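Magnesium transporter MgtE (Enterococcus faecalis, PDB 2OUX) probably transports magnesium ions across the cell membrane as a homodimer, this chain being its cytosolic part with the N domain and a CBS pair. Local coordinates at residues A[132-137]-A[214-219]; A[97-102]-A[250-255]; A[70-75]-A[105-110]. All coordinates share one frame; numbering follows the deposited sequence.

Contact 1 of 3, residues A[132-137]-A[214-219]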
ATOM      1  N   LEU A 132       6.890  10.575  21.311  1.00 38.54           N
ATOM      2  CA  LEU A 132       5.894  11.118  22.235  1.00 40.86           C
ATOM      3  C   LEU A 132       5.991  12.635  22.249  1.00 41.61           C
ATOM      4  O   LEU A 132       5.033  13.324  22.595  1.00 41.45           O
ATOM      5  CB  LEU A 132       6.124  10.599  23.654  1.00 39.56           C
ATOM      6  CG  LEU A 132       5.503   9.260  24.049  1.00 39.53           C
ATOM      7  CD1 LEU A 132       6.040   8.856  25.404  1.00 40.09           C
ATOM      8  CD2 LEU A 132       3.980   9.372  24.083  1.00 39.61           C
ATOM      9  N   HIS A 133       7.160  13.139  21.866  1.00 44.39           N
ATOM     10  CA  HIS A 133       7.437  14.574  21.829  1.00 46.93           C
ATOM     11  C   HIS A 133       6.673  15.330  20.752  1.00 46.11           C
ATOM     12  O   HIS A 133       6.383  16.514  20.910  1.00 46.69           O
ATOM     13  CB  HIS A 133       8.932  14.817  21.605  1.00 51.03           C
ATOM     14  CG  HIS A 133       9.789  14.460  22.773  1.00 54.61           C
ATOM     15  ND1 HIS A 133       9.786  15.174  23.951  1.00 56.25           N
ATOM     16  CD2 HIS A 133      10.702  13.467  22.942  1.00 55.65           C
ATOM     17  CE1 HIS A 133      10.657  14.645  24.793  1.00 57.63           C
ATOM     18  NE2 HIS A 133      11.224  13.608  24.201  1.00 57.46           N
ATOM     19  N   TYR A 134       6.356  14.650  19.655  1.00 44.53           N
ATOM     20  CA  TYR A 134       5.657  15.284  18.543  1.00 41.55           C
ATOM     21  C   TYR A 134       4.224  15.690  18.828  1.00 41.70           C
ATOM     22  O   TYR A 134       3.457  14.942  19.432  1.00 39.69           O
ATOM     23  CB  TYR A 134       5.717  14.374  17.321  1.00 37.09           C
ATOM     24  CG  TYR A 134       7.136  14.088  16.916  1.00 34.53           C
ATOM     25  CD1 TYR A 134       7.989  15.122  16.537  1.00 33.42           C
ATOM     26  CD2 TYR A 134       7.644  12.794  16.944  1.00 32.36           C
ATOM     27  CE1 TYR A 134       9.307  14.877  16.196  1.00 31.06           C
ATOM     28  CE2 TYR A 134       8.968  12.536  16.607  1.00 30.68           C
ATOM     29  CZ  TYR A 134       9.793  13.583  16.230  1.00 31.73           C
ATOM     30  OH  TYR A 134      11.101  13.339  15.874  1.00 29.45           O
ATOM     31  N   GLU A 135       3.884  16.894  18.376  1.00 43.32           N
ATOM     32  CA  GLU A 135       2.558  17.476  18.554  1.00 43.64           C
ATOM     33  C   GLU A 135       1.505  16.659  17.826  1.00 42.40           C
ATOM     34  O   GLU A 135       1.708  16.230  16.692  1.00 42.07           O
ATOM     35  CB  GLU A 135       2.528  18.912  17.999  1.00 47.91           C
ATOM     36  CG  GLU A 135       3.571  19.855  18.586  1.00 52.22           C
ATOM     37  CD  GLU A 135       3.076  20.579  19.827  1.00 56.08           C
ATOM     38  OE1 GLU A 135       3.926  21.037  20.625  1.00 57.25           O
ATOM     39  OE2 GLU A 135       1.840  20.700  19.996  1.00 57.43           O
ATOM     40  N   ASP A 136       0.371  16.464  18.477  1.00 40.97           N
ATOM     41  CA  ASP A 136      -0.717  15.723  17.884  1.00 41.24           C
ATOM     42  C   ASP A 136      -1.108  16.321  16.525  1.00 41.19           C
ATOM     43  O   ASP A 136      -1.171  17.542  16.366  1.00 41.30           O
ATOM     44  CB  ASP A 136      -1.921  15.744  18.828  1.00 42.73           C
ATOM     45  CG  ASP A 136      -3.058  14.874  18.342  1.00 45.51           C
ATOM     46  OD1 ASP A 136      -4.135  15.422  18.026  1.00 46.44           O
ATOM     47  OD2 ASP A 136      -2.876  13.637  18.274  1.00 47.76           O
ATOM     48  N   GLU A 137      -1.347  15.443  15.555  1.00 38.33           N
ATOM     49  CA  GLU A 137      -1.767  15.809  14.206  1.00 35.71           C
ATOM     50  C   GLU A 137      -0.679  16.258  13.245  1.00 34.51           C
ATOM     51  O   GLU A 137      -0.974  16.768  12.166  1.00 31.89           O
ATOM     52  CB  GLU A 137      -2.888  16.851  14.257  1.00 37.70           C
ATOM     53  CG  GLU A 137      -4.060  16.421  15.125  1.00 40.52           C
ATOM     54  CD  GLU A 137      -5.361  17.091  14.741  1.00 42.32           C
ATOM     55  OE1 GLU A 137      -5.400  18.339  14.642  1.00 44.24           O
ATOM     56  OE2 GLU A 137      -6.353  16.362  14.541  1.00 43.00           O
ATOM     57  N   VAL A 214       8.369  14.133   3.580  1.00 31.14           N
ATOM     58  CA  VAL A 214       7.674  15.202   4.281  1.00 29.68           C
ATOM     59  C   VAL A 214       8.482  15.546   5.526  1.00 31.00           C
ATOM     60  O   VAL A 214       9.325  14.753   5.962  1.00 30.46           O
ATOM     61  CB  VAL A 214       6.252  14.760   4.701  1.00 29.21           C
ATOM     62  CG1 VAL A 214       5.442  14.396   3.470  1.00 25.67           C
ATOM     63  CG2 VAL A 214       6.330  13.560   5.650  1.00 26.63           C
ATOM     64  N   HIS A 215       8.225  16.725   6.091  1.00 31.32           N
ATOM     65  CA  HIS A 215       8.929  17.184   7.286  1.00 32.56           C
ATOM     66  C   HIS A 215       8.154  16.733   8.520  1.00 31.20           C
ATOM     67  O   HIS A 215       6.929  16.742   8.522  1.00 31.95           O
ATOM     68  CB  HIS A 215       9.053  18.716   7.278  1.00 34.00           C
ATOM     69  CG  HIS A 215       9.776  19.272   8.469  1.00 34.20           C
ATOM     70  ND1 HIS A 215      11.132  19.117   8.659  1.00 35.80           N
ATOM     71  CD2 HIS A 215       9.326  19.975   9.541  1.00 33.03           C
ATOM     72  CE1 HIS A 215      11.490  19.698   9.792  1.00 36.15           C
ATOM     73  NE2 HIS A 215      10.409  20.224  10.344  1.00 35.23           N
ATOM     74  N   VAL A 216       8.866  16.353   9.571  1.00 31.45           N
ATOM     75  CA  VAL A 216       8.216  15.865  10.785  1.00 33.63           C
ATOM     76  C   VAL A 216       7.141  16.797  11.379  1.00 33.88           C
ATOM     77  O   VAL A 216       6.216  16.341  12.059  1.00 32.11           O
ATOM     78  CB  VAL A 216       9.279  15.519  11.857  1.00 34.65           C
ATOM     79  CG1 VAL A 216      10.071  16.760  12.243  1.00 36.45           C
ATOM     80  CG2 VAL A 216       8.612  14.887  13.054  1.00 35.94           C
ATOM     81  N   GLY A 217       7.242  18.092  11.096  1.00 34.54           N
ATOM     82  CA  GLY A 217       6.268  19.030  11.626  1.00 34.46           C
ATOM     83  C   GLY A 217       5.112  19.358  10.698  1.00 35.64           C
ATOM     84  O   GLY A 217       4.234  20.138  11.068  1.00 35.06           O
ATOM     85  N   ASP A 218       5.092  18.773   9.501  1.00 35.22           N
ATOM     86  CA  ASP A 218       4.017  19.060   8.559  1.00 35.32           C
ATOM     87  C   ASP A 218       2.674  18.568   9.058  1.00 35.71           C
ATOM     88  O   ASP A 218       2.600  17.639   9.856  1.00 37.20           O
ATOM     89  CB  ASP A 218       4.304  18.444   7.191  1.00 35.61           C
ATOM     90  CG  ASP A 218       5.633  18.884   6.623  1.00 37.01           C
ATOM     91  OD1 ASP A 218       6.069  20.014   6.934  1.00 38.49           O
ATOM     92  OD2 ASP A 218       6.237  18.103   5.859  1.00 38.03           O
ATOM     93  N   ASP A 219       1.612  19.199   8.573  1.00 36.19           N
ATOM     94  CA  ASP A 219       0.259  18.852   8.973  1.00 37.07           C
ATOM     95  C   ASP A 219      -0.252  17.581   8.317  1.00 37.45           C
ATOM     96  O   ASP A 219      -0.210  17.450   7.095  1.00 37.50           O
ATOM     97  CB  ASP A 219      -0.694  19.993   8.642  1.00 37.97           C
ATOM     98  CG  ASP A 219      -2.124  19.678   9.023  1.00 40.60           C
ATOM     99  OD1 ASP A 219      -2.393  19.498  10.225  1.00 41.27           O
ATOM    100  OD2 ASP A 219      -2.979  19.603   8.120  1.00 44.26           O
TER
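Y134 turns one face of its ring to the CG2 methyl of V216, and this is the one real meeting of side chains here. CG2 stands 3.7 Å from the centroid of the Y134 ring, 30° off the ring normal, a CH-pi contact over the face. It is not centred: the methyl leans to one side of the ring, with V216 CG2 to Y134 CE1 only 3.2 Å, a tight fit. The V216 torsion decides which methyl meets the ring: CG2, anti to the backbone N, reaches the tyrosine, while CG1 lies over the rim of one face of the H215 ring.

Farther along, the two chains run in nearly the same direction, their end-to-end lines 24° apart, and they draw together to 6.4 Å between E137 CA and D219 CA. There the carbonyl E137 O sits 3.6 Å from D219 OD1, a plain contact between two acceptors. The carboxylates of E137 and D219 stay apart, E137 OE1 being 5.5 Å from D219 OD1.

Behind this first shell, V216 is held at the second position of a type I turn from H215 to D218, closed by D218 N donating to H215 O (2.9 Å). Backbone bonds tie V216 to G140 and T238, and E137 to Q220, while L245 of strand 244-249 touches both Y134 and V216. E137 is itself a magnesium ligand, sharing its site with E260.

D219 closes the segment as the N-cap of helix 220-230, its OD2 weakly accepting a bond from E221 N. A short strand, a turn and a capped helix form the opening of the second CBS motif, against which the loop after helix 122-131 packs at the surface.

Contact 2 of 3, residues A[97-102]-A[250-255]; sequences YTDNAV and VDDIID. With MG (magnesium ion), chain F.
D99 and D252 face each other across a magnesium ion, each giving it one carboxylate oxygen. Leading up to D99, Y97 sits at the N-cap position of helix 98-107, its backbone N bonded to D68 OD1. T98 is buried, its OG1 bonded to E146 and T145, which fastens the first turn of the helix to the loop beyond helix 139-142.

D99 follows, with its CG swung between the backbone N and the carbonyl carbon (chi1 62°), which sends the carboxylate toward helix 250-262. Its OD2 is 2.1 Å from the magnesium; OD1 stays off the metal and accepts a bond from water 1 at 2.8 Å. D252 arrives from the opposite direction and binds through its OD2 at 2.2 Å from the magnesium. The carboxylate planes are turned 60° against each other, and the two ligand oxygens take adjacent corners of an octahedron, D99 OD2 and D252 OD2 lying 3.1 Å apart. Four waters complete it: water 3 sits opposite D99, water 1 opposite D252, and waters 2 and 4 opposite each other.

N100 belongs to the second shell. Its OD1 and D252 OD1 each lie 2.7 Å from water 2, which cannot donate to every acceptor around it at once, while N100 ND2 is bonded to D68. From the other helix, D251 OD1 takes a bond from water 3 at 2.6 Å, and D251 also packs on D231 of the second subunit.

Two carboxylate oxygens this close would probably repel each other without a cation between them. The ion bridges the N domain to the second CBS motif and probably offsets that repulsion, consistent with a cytosolic part whose closed form depends on bound magnesium.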
ATOM      1  N   TYR A  97       4.095  -1.597  17.214  1.00 23.78           N
ATOM      2  CA  TYR A  97       4.804  -0.630  16.385  1.00 23.84           C
ATOM      3  C   TYR A  97       4.748   0.666  17.176  1.00 23.41           C
ATOM      4  O   TYR A  97       3.713   1.006  17.766  1.00 23.00           O
ATOM      5  CB  TYR A  97       4.128  -0.463  15.026  1.00 24.61           C
ATOM      6  CG  TYR A  97       4.401  -1.634  14.133  1.00 27.52           C
ATOM      7  CD1 TYR A  97       5.693  -1.883  13.664  1.00 28.96           C
ATOM      8  CD2 TYR A  97       3.390  -2.535  13.804  1.00 28.87           C
ATOM      9  CE1 TYR A  97       5.975  -3.004  12.891  1.00 32.99           C
ATOM     10  CE2 TYR A  97       3.660  -3.666  13.028  1.00 32.25           C
ATOM     11  CZ  TYR A  97       4.956  -3.893  12.579  1.00 32.92           C
ATOM     12  OH  TYR A  97       5.239  -5.005  11.828  1.00 36.59           O
ATOM     13  N   THR A  98       5.866   1.375  17.205  1.00 24.08           N
ATOM     14  CA  THR A  98       5.959   2.613  17.953  1.00 22.50           C
ATOM     15  C   THR A  98       4.785   3.578  17.800  1.00 24.54           C
ATOM     16  O   THR A  98       4.264   4.079  18.785  1.00 26.46           O
ATOM     17  CB  THR A  98       7.246   3.324  17.604  1.00 24.88           C
ATOM     18  OG1 THR A  98       8.328   2.380  17.699  1.00 23.03           O
ATOM     19  CG2 THR A  98       7.488   4.490  18.573  1.00 24.21           C
ATOM     20  N   ASP A  99       4.344   3.842  16.583  1.00 25.81           N
ATOM     21  CA  ASP A  99       3.242   4.777  16.434  1.00 27.25           C
ATOM     22  C   ASP A  99       2.037   4.314  17.250  1.00 28.63           C
ATOM     23  O   ASP A  99       1.387   5.117  17.926  1.00 28.36           O
ATOM     24  CB  ASP A  99       2.873   4.949  14.956  1.00 27.11           C
ATOM     25  CG  ASP A  99       2.407   3.662  14.308  1.00 27.48           C
ATOM     26  OD1 ASP A  99       2.613   2.555  14.859  1.00 22.93           O
ATOM     27  OD2 ASP A  99       1.835   3.782  13.220  1.00 26.86           O
ATOM     28  N   ASN A 100       1.759   3.015  17.212  1.00 28.21           N
ATOM     29  CA  ASN A 100       0.630   2.467  17.946  1.00 28.11           C
ATOM     30  C   ASN A 100       0.874   2.483  19.447  1.00 28.32           C
ATOM     31  O   ASN A 100      -0.055   2.685  20.224  1.00 29.31           O
ATOM     32  CB  ASN A 100       0.338   1.039  17.494  1.00 28.59           C
ATOM     33  CG  ASN A 100      -0.052   0.961  16.029  1.00 28.80           C
ATOM     34  OD1 ASN A 100      -0.765   1.826  15.519  1.00 27.24           O
ATOM     35  ND2 ASN A 100       0.397  -0.090  15.351  1.00 25.26           N
ATOM     36  N   ALA A 101       2.118   2.266  19.856  1.00 27.21           N
ATOM     37  CA  ALA A 101       2.438   2.277  21.277  1.00 29.51           C
ATOM     38  C   ALA A 101       2.206   3.683  21.842  1.00 28.23           C
ATOM     39  O   ALA A 101       1.508   3.849  22.845  1.00 27.72           O
ATOM     40  CB  ALA A 101       3.877   1.843  21.497  1.00 27.51           C
ATOM     41  N   VAL A 102       2.796   4.685  21.192  1.00 28.51           N
ATOM     42  CA  VAL A 102       2.645   6.069  21.622  1.00 28.52           C
ATOM     43  C   VAL A 102       1.165   6.430  21.758  1.00 29.20           C
ATOM     44  O   VAL A 102       0.766   7.067  22.733  1.00 28.97           O
ATOM     45  CB  VAL A 102       3.332   7.045  20.629  1.00 28.87           C
ATOM     46  CG1 VAL A 102       2.814   8.461  20.829  1.00 29.37           C
ATOM     47  CG2 VAL A 102       4.830   7.018  20.842  1.00 27.95           C
ATOM     48  N   VAL A 250       0.030   4.330   4.347  1.00 17.93           N
ATOM     49  CA  VAL A 250      -1.289   4.607   3.803  1.00 21.02           C
ATOM     50  C   VAL A 250      -2.454   4.155   4.677  1.00 22.51           C
ATOM     51  O   VAL A 250      -3.513   4.775   4.664  1.00 24.92           O
ATOM     52  CB  VAL A 250      -1.471   3.997   2.387  1.00 19.62           C
ATOM     53  CG1 VAL A 250      -1.541   2.467   2.454  1.00 21.36           C
ATOM     54  CG2 VAL A 250      -2.716   4.557   1.748  1.00 19.70           C
ATOM     55  N   ASP A 251      -2.279   3.074   5.427  1.00 22.78           N
ATOM     56  CA  ASP A 251      -3.374   2.599   6.270  1.00 23.14           C
ATOM     57  C   ASP A 251      -3.718   3.601   7.370  1.00 22.02           C
ATOM     58  O   ASP A 251      -4.888   3.759   7.719  1.00 21.49           O
ATOM     59  CB  ASP A 251      -3.044   1.242   6.890  1.00 22.47           C
ATOM     60  CG  ASP A 251      -1.763   1.262   7.675  1.00 24.35           C
ATOM     61  OD1 ASP A 251      -1.800   0.865   8.861  1.00 23.72           O
ATOM     62  OD2 ASP A 251      -0.719   1.669   7.108  1.00 23.75           O
ATOM     63  N   ASP A 252      -2.705   4.272   7.913  1.00 19.87           N
ATOM     64  CA  ASP A 252      -2.951   5.270   8.948  1.00 22.11           C
ATOM     65  C   ASP A 252      -3.486   6.563   8.330  1.00 24.16           C
ATOM     66  O   ASP A 252      -4.302   7.260   8.933  1.00 23.79           O
ATOM     67  CB  ASP A 252      -1.680   5.573   9.726  1.00 18.31           C
ATOM     68  CG  ASP A 252      -1.228   4.413  10.578  1.00 20.30           C
ATOM     69  OD1 ASP A 252      -2.074   3.617  11.067  1.00 21.39           O
ATOM     70  OD2 ASP A 252      -0.009   4.320  10.768  1.00 17.64           O
ATOM     71  N   ILE A 253      -3.033   6.876   7.121  1.00 24.63           N
ATOM     72  CA  ILE A 253      -3.502   8.076   6.447  1.00 25.86           C
ATOM     73  C   ILE A 253      -4.989   7.962   6.188  1.00 24.46           C
ATOM     74  O   ILE A 253      -5.711   8.953   6.227  1.00 24.27           O
ATOM     75  CB  ILE A 253      -2.738   8.298   5.118  1.00 26.75           C
ATOM     76  CG1 ILE A 253      -1.433   9.022   5.429  1.00 31.39           C
ATOM     77  CG2 ILE A 253      -3.568   9.108   4.117  1.00 27.60           C
ATOM     78  CD1 ILE A 253      -0.203   8.246   4.940  1.00 36.47           C
ATOM     79  N   ILE A 254      -5.458   6.752   5.920  1.00 23.58           N
ATOM     80  CA  ILE A 254      -6.873   6.587   5.690  1.00 24.72           C
ATOM     81  C   ILE A 254      -7.639   6.977   6.954  1.00 26.21           C
ATOM     82  O   ILE A 254      -8.681   7.629   6.869  1.00 24.80           O
ATOM     83  CB  ILE A 254      -7.213   5.143   5.266  1.00 25.44           C
ATOM     84  CG1 ILE A 254      -6.820   4.947   3.789  1.00 25.27           C
ATOM     85  CG2 ILE A 254      -8.703   4.878   5.482  1.00 24.42           C
ATOM     86  CD1 ILE A 254      -6.872   3.530   3.282  1.00 16.57           C
ATOM     87  N   ASP A 255      -7.120   6.597   8.123  1.00 25.82           N
ATOM     88  CA  ASP A 255      -7.789   6.941   9.378  1.00 28.18           C
ATOM     89  C   ASP A 255      -7.757   8.452   9.556  1.00 30.06           C
ATOM     90  O   ASP A 255      -8.724   9.057  10.006  1.00 32.23           O
ATOM     91  CB  ASP A 255      -7.111   6.278  10.582  1.00 25.97           C
ATOM     92  CG  ASP A 255      -7.331   4.773  10.633  1.00 24.26           C
ATOM     93  OD1 ASP A 255      -8.277   4.268   9.997  1.00 24.24           O
ATOM     94  OD2 ASP A 255      -6.556   4.093  11.326  1.00 24.91           O
TER
HETATM   95 MG    MG F 406       1.110   2.654  11.595  1.00 28.46          MG
HETATM   96  O   HOH W   1       2.020   0.869  12.764  1.00 18.69           O
HETATM   97  O   HOH W   2      -0.885   2.037  12.848  1.00 26.02           O
HETATM   98  O   HOH W   3       0.416   1.164  10.282  1.00 29.25           O
HETATM   99  O   HOH W   4       2.987   3.010  10.410  1.00 22.76           O

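Contact 3 of 3, residues A[70-75]-A[105-110]. With MG (magnesium ion), chain G.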
ATOM      1  N   ILE A  70      -6.175  -2.597  17.199  1.00 29.54           N
ATOM      2  CA  ILE A  70      -7.350  -2.319  18.013  1.00 31.44           C
ATOM      3  C   ILE A  70      -7.386  -0.787  18.156  1.00 30.93           C
ATOM      4  O   ILE A  70      -6.358  -0.156  18.417  1.00 27.95           O
ATOM      5  CB  ILE A  70      -7.236  -2.967  19.438  1.00 34.52           C
ATOM      6  CG1 ILE A  70      -7.147  -4.493  19.327  1.00 35.33           C
ATOM      7  CG2 ILE A  70      -8.422  -2.547  20.292  1.00 31.62           C
ATOM      8  CD1 ILE A  70      -8.270  -5.100  18.494  1.00 40.31           C
ATOM      9  N   GLU A  71      -8.556  -0.190  17.976  1.00 34.75           N
ATOM     10  CA  GLU A  71      -8.676   1.261  18.092  1.00 41.54           C
ATOM     11  C   GLU A  71      -8.294   1.727  19.494  1.00 43.30           C
ATOM     12  O   GLU A  71      -8.985   1.423  20.458  1.00 44.07           O
ATOM     13  CB  GLU A  71     -10.102   1.690  17.744  1.00 42.58           C
ATOM     14  CG  GLU A  71     -10.368   1.696  16.249  1.00 47.76           C
ATOM     15  CD  GLU A  71     -11.837   1.892  15.904  1.00 53.60           C
ATOM     16  OE1 GLU A  71     -12.450   2.849  16.425  1.00 57.01           O
ATOM     17  OE2 GLU A  71     -12.381   1.094  15.107  1.00 56.51           O
ATOM     18  N   GLU A  72      -7.188   2.461  19.598  1.00 46.33           N
ATOM     19  CA  GLU A  72      -6.699   2.946  20.890  1.00 50.01           C
ATOM     20  C   GLU A  72      -7.681   3.876  21.598  1.00 53.15           C
ATOM     21  O   GLU A  72      -7.510   4.195  22.775  1.00 52.97           O
ATOM     22  CB  GLU A  72      -5.361   3.679  20.727  1.00 49.04           C
ATOM     23  CG  GLU A  72      -5.484   5.085  20.160  1.00 48.59           C
ATOM     24  CD  GLU A  72      -5.381   5.110  18.663  1.00 47.84           C
ATOM     25  OE1 GLU A  72      -5.894   4.167  18.038  1.00 48.52           O
ATOM     26  OE2 GLU A  72      -4.799   6.070  18.116  1.00 48.73           O
ATOM     27  N   ASP A  73      -8.697   4.325  20.872  1.00 56.79           N
ATOM     28  CA  ASP A  73      -9.705   5.210  21.432  1.00 61.06           C
ATOM     29  C   ASP A  73     -10.846   4.353  21.954  1.00 63.51           C
ATOM     30  O   ASP A  73     -11.769   4.850  22.596  1.00 63.54           O
ATOM     31  CB  ASP A  73     -10.209   6.175  20.359  1.00 62.66           C
ATOM     32  CG  ASP A  73      -9.187   7.243  20.014  1.00 63.58           C
ATOM     33  OD1 ASP A  73      -7.997   6.894  19.862  1.00 64.46           O
ATOM     34  OD2 ASP A  73      -9.572   8.429  19.892  1.00 63.77           O
ATOM     35  N   ASN A  74     -10.766   3.064  21.638  1.00 66.59           N
ATOM     36  CA  ASN A  74     -11.728   2.048  22.063  1.00 69.81           C
ATOM     37  C   ASN A  74     -12.416   2.553  23.324  1.00 72.52           C
ATOM     38  O   ASN A  74     -13.642   2.660  23.397  1.00 72.78           O
ATOM     39  CB  ASN A  74     -10.962   0.772  22.401  1.00 70.33           C
ATOM     40  CG  ASN A  74     -11.862  -0.433  22.609  1.00 70.55           C
ATOM     41  OD1 ASN A  74     -12.427  -0.974  21.659  1.00 69.96           O
ATOM     42  ND2 ASN A  74     -11.987  -0.869  23.857  1.00 70.60           N
ATOM     43  N   GLU A  75     -11.573   2.839  24.313  1.00 74.72           N
ATOM     44  CA  GLU A  75     -11.936   3.370  25.620  1.00 76.95           C
ATOM     45  C   GLU A  75     -11.990   2.300  26.683  1.00 76.72           C
ATOM     46  O   GLU A  75     -11.913   2.610  27.881  1.00 76.32           O
ATOM     47  CB  GLU A  75     -13.244   4.167  25.577  1.00 79.79           C
ATOM     48  CG  GLU A  75     -13.266   5.281  26.632  1.00 83.73           C
ATOM     49  CD  GLU A  75     -14.296   6.345  26.343  1.00 85.98           C
ATOM     50  OE1 GLU A  75     -15.482   5.975  26.231  1.00 87.35           O
ATOM     51  OE2 GLU A  75     -13.924   7.537  26.230  1.00 87.48           O
ATOM     52  N   LEU A 105      -0.402   4.734  24.918  1.00 33.46           N
ATOM     53  CA  LEU A 105       0.050   5.468  26.089  1.00 34.82           C
ATOM     54  C   LEU A 105      -0.658   6.806  26.288  1.00 37.47           C
ATOM     55  O   LEU A 105      -1.089   7.121  27.398  1.00 38.75           O
ATOM     56  CB  LEU A 105       1.556   5.670  26.015  1.00 31.29           C
ATOM     57  CG  LEU A 105       2.282   4.325  26.084  1.00 32.46           C
ATOM     58  CD1 LEU A 105       3.776   4.532  25.968  1.00 32.32           C
ATOM     59  CD2 LEU A 105       1.943   3.634  27.403  1.00 34.66           C
ATOM     60  N   ASN A 106      -0.796   7.586  25.223  1.00 38.76           N
ATOM     61  CA  ASN A 106      -1.469   8.875  25.334  1.00 41.25           C
ATOM     62  C   ASN A 106      -2.949   8.741  25.667  1.00 43.69           C
ATOM     63  O   ASN A 106      -3.622   9.736  25.925  1.00 43.23           O
ATOM     64  CB  ASN A 106      -1.297   9.685  24.049  1.00 39.53           C
ATOM     65  CG  ASN A 106       0.139  10.070  23.809  1.00 37.82           C
ATOM     66  OD1 ASN A 106       0.840  10.459  24.731  1.00 36.87           O
ATOM     67  ND2 ASN A 106       0.587   9.964  22.568  1.00 42.75           N
HETATM   68  N   MSE A 107      -3.452   7.511  25.669  1.00 47.76           N
HETATM   69  CA  MSE A 107      -4.854   7.267  25.986  1.00 52.59           C
HETATM   70  C   MSE A 107      -5.032   6.883  27.448  1.00 54.37           C
HETATM   71  O   MSE A 107      -6.028   7.236  28.073  1.00 55.02           O
HETATM   72  CB  MSE A 107      -5.421   6.163  25.095  1.00 56.08           C
HETATM   73  CG  MSE A 107      -5.721   6.626  23.685  1.00 62.33           C
HETATM   74 SE   MSE A 107      -7.116   7.981  23.621  1.00 70.17          SE
HETATM   75  CE  MSE A 107      -6.046   9.572  23.926  1.00 67.45           C
ATOM     76  N   LEU A 108      -4.063   6.160  27.989  1.00 56.29           N
ATOM     77  CA  LEU A 108      -4.125   5.743  29.380  1.00 57.44           C
ATOM     78  C   LEU A 108      -4.023   6.979  30.260  1.00 58.92           C
ATOM     79  O   LEU A 108      -3.594   8.040  29.803  1.00 59.41           O
ATOM     80  CB  LEU A 108      -2.967   4.801  29.699  1.00 57.54           C
ATOM     81  CG  LEU A 108      -2.814   3.566  28.809  1.00 57.89           C
ATOM     82  CD1 LEU A 108      -1.563   2.808  29.219  1.00 55.60           C
ATOM     83  CD2 LEU A 108      -4.051   2.685  28.921  1.00 58.34           C
ATOM     84  N   ASP A 109      -4.425   6.839  31.520  1.00 60.24           N
ATOM     85  CA  ASP A 109      -4.361   7.940  32.475  1.00 60.15           C
ATOM     86  C   ASP A 109      -2.894   8.312  32.673  1.00 59.64           C
ATOM     87  O   ASP A 109      -2.012   7.466  32.541  1.00 59.34           O
ATOM     88  CB  ASP A 109      -4.996   7.511  33.803  1.00 61.42           C
ATOM     89  CG  ASP A 109      -6.503   7.314  33.691  1.00 61.69           C
ATOM     90  OD1 ASP A 109      -7.106   6.728  34.613  1.00 60.75           O
ATOM     91  OD2 ASP A 109      -7.089   7.759  32.680  1.00 62.46           O
ATOM     92  N   LYS A 110      -2.635   9.577  32.983  1.00 59.70           N
ATOM     93  CA  LYS A 110      -1.265  10.042  33.174  1.00 60.60           C
ATOM     94  C   LYS A 110      -0.427   9.134  34.077  1.00 60.63           C
ATOM     95  O   LYS A 110       0.792   9.060  33.915  1.00 60.39           O
ATOM     96  CB  LYS A 110      -1.265  11.472  33.723  1.00 61.88           C
ATOM     97  CG  LYS A 110      -1.972  12.483  32.818  1.00 63.79           C
ATOM     98  CD  LYS A 110      -1.384  12.513  31.399  1.00 63.44           C
ATOM     99  CE  LYS A 110       0.071  12.983  31.377  1.00 63.03           C
ATOM    100  NZ  LYS A 110       0.631  13.040  29.993  1.00 60.52           N
TER
HETATM  101 MG    MG G 409      -4.795   3.421  16.291  1.00 33.95          MG
HETATM  102  O   HOH W   5      -4.290   1.143  16.970  1.00 30.85           O
HETATM  103  O   HOH W   6      -5.255   5.631  15.637  1.00 39.36           O
HETATM  104  O   HOH W   7      -2.785   3.674  16.869  1.00 34.50           O
HETATM  105  O   HOH W   8      -3.935   2.861  14.334  1.00 33.94           O
HETATM  106  O   HOH W   9      -6.916   3.244  15.715  1.00 31.82           O
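E72 and M107, a selenomethionine, press together at the tight end of this contact. The M107 CG methylene lies against the backbone carbonyl, 3.2 Å from E72 O, and against the glutamate stem, 3.9 Å from E72 CG. Beyond it the selenium becomes a looser neighbour, M107 SE standing 4.0 Å from D73 OD1. Nothing but packing joins the two segments, and both D73 and M107 are exposed.

The watery side is that of the E72 carboxylate. A bend at chi2 (-91°) carries it off the stem to a magnesium ion, which E72 OE1 binds at 2.2 Å. The other five ligands are waters, so the glutamate is the ion's single protein ligand here. Two of these waters steady the arrangement: water 6 donates to E72 OE2 at 2.6 Å, bridging metal and carboxylate, and water 5 donates to I70 O at 2.8 Å. E72 OE2 also comes close to the D103 carboxylate, a pair of like charges that the nearby cations probably ease.

The contact sets the loop between helices 60-67 and 79-83 against the C-terminal end of helix 98-107, all within the N domain. Next to it, L108 packs on L81 of helix 79-83 and on Y116 of helix 110-118, while D109 makes a salt bridge with K78.

Overall arrangement
Coming from the N terminus, the chain first passes 70-75, and contact 3 closes the short loop back to it when 105-110 arrives, tying the loop before helix 79-83 to the end of helix 98-107. Before that loop shuts, 97-102 has already gone by, so contacts 3 and 2 cross, sharing helix 98-107. At 132-137, in the loop after helix 122-131, L132 packs on both V102 and N106, touching the segments of the other two contacts. Contact 1 closes at 214-219 and contact 2 only at 250-255, which nests contact 1 inside contact 2. Both join the N domain to the second CBS motif, one at its beginning, the other at its last helix.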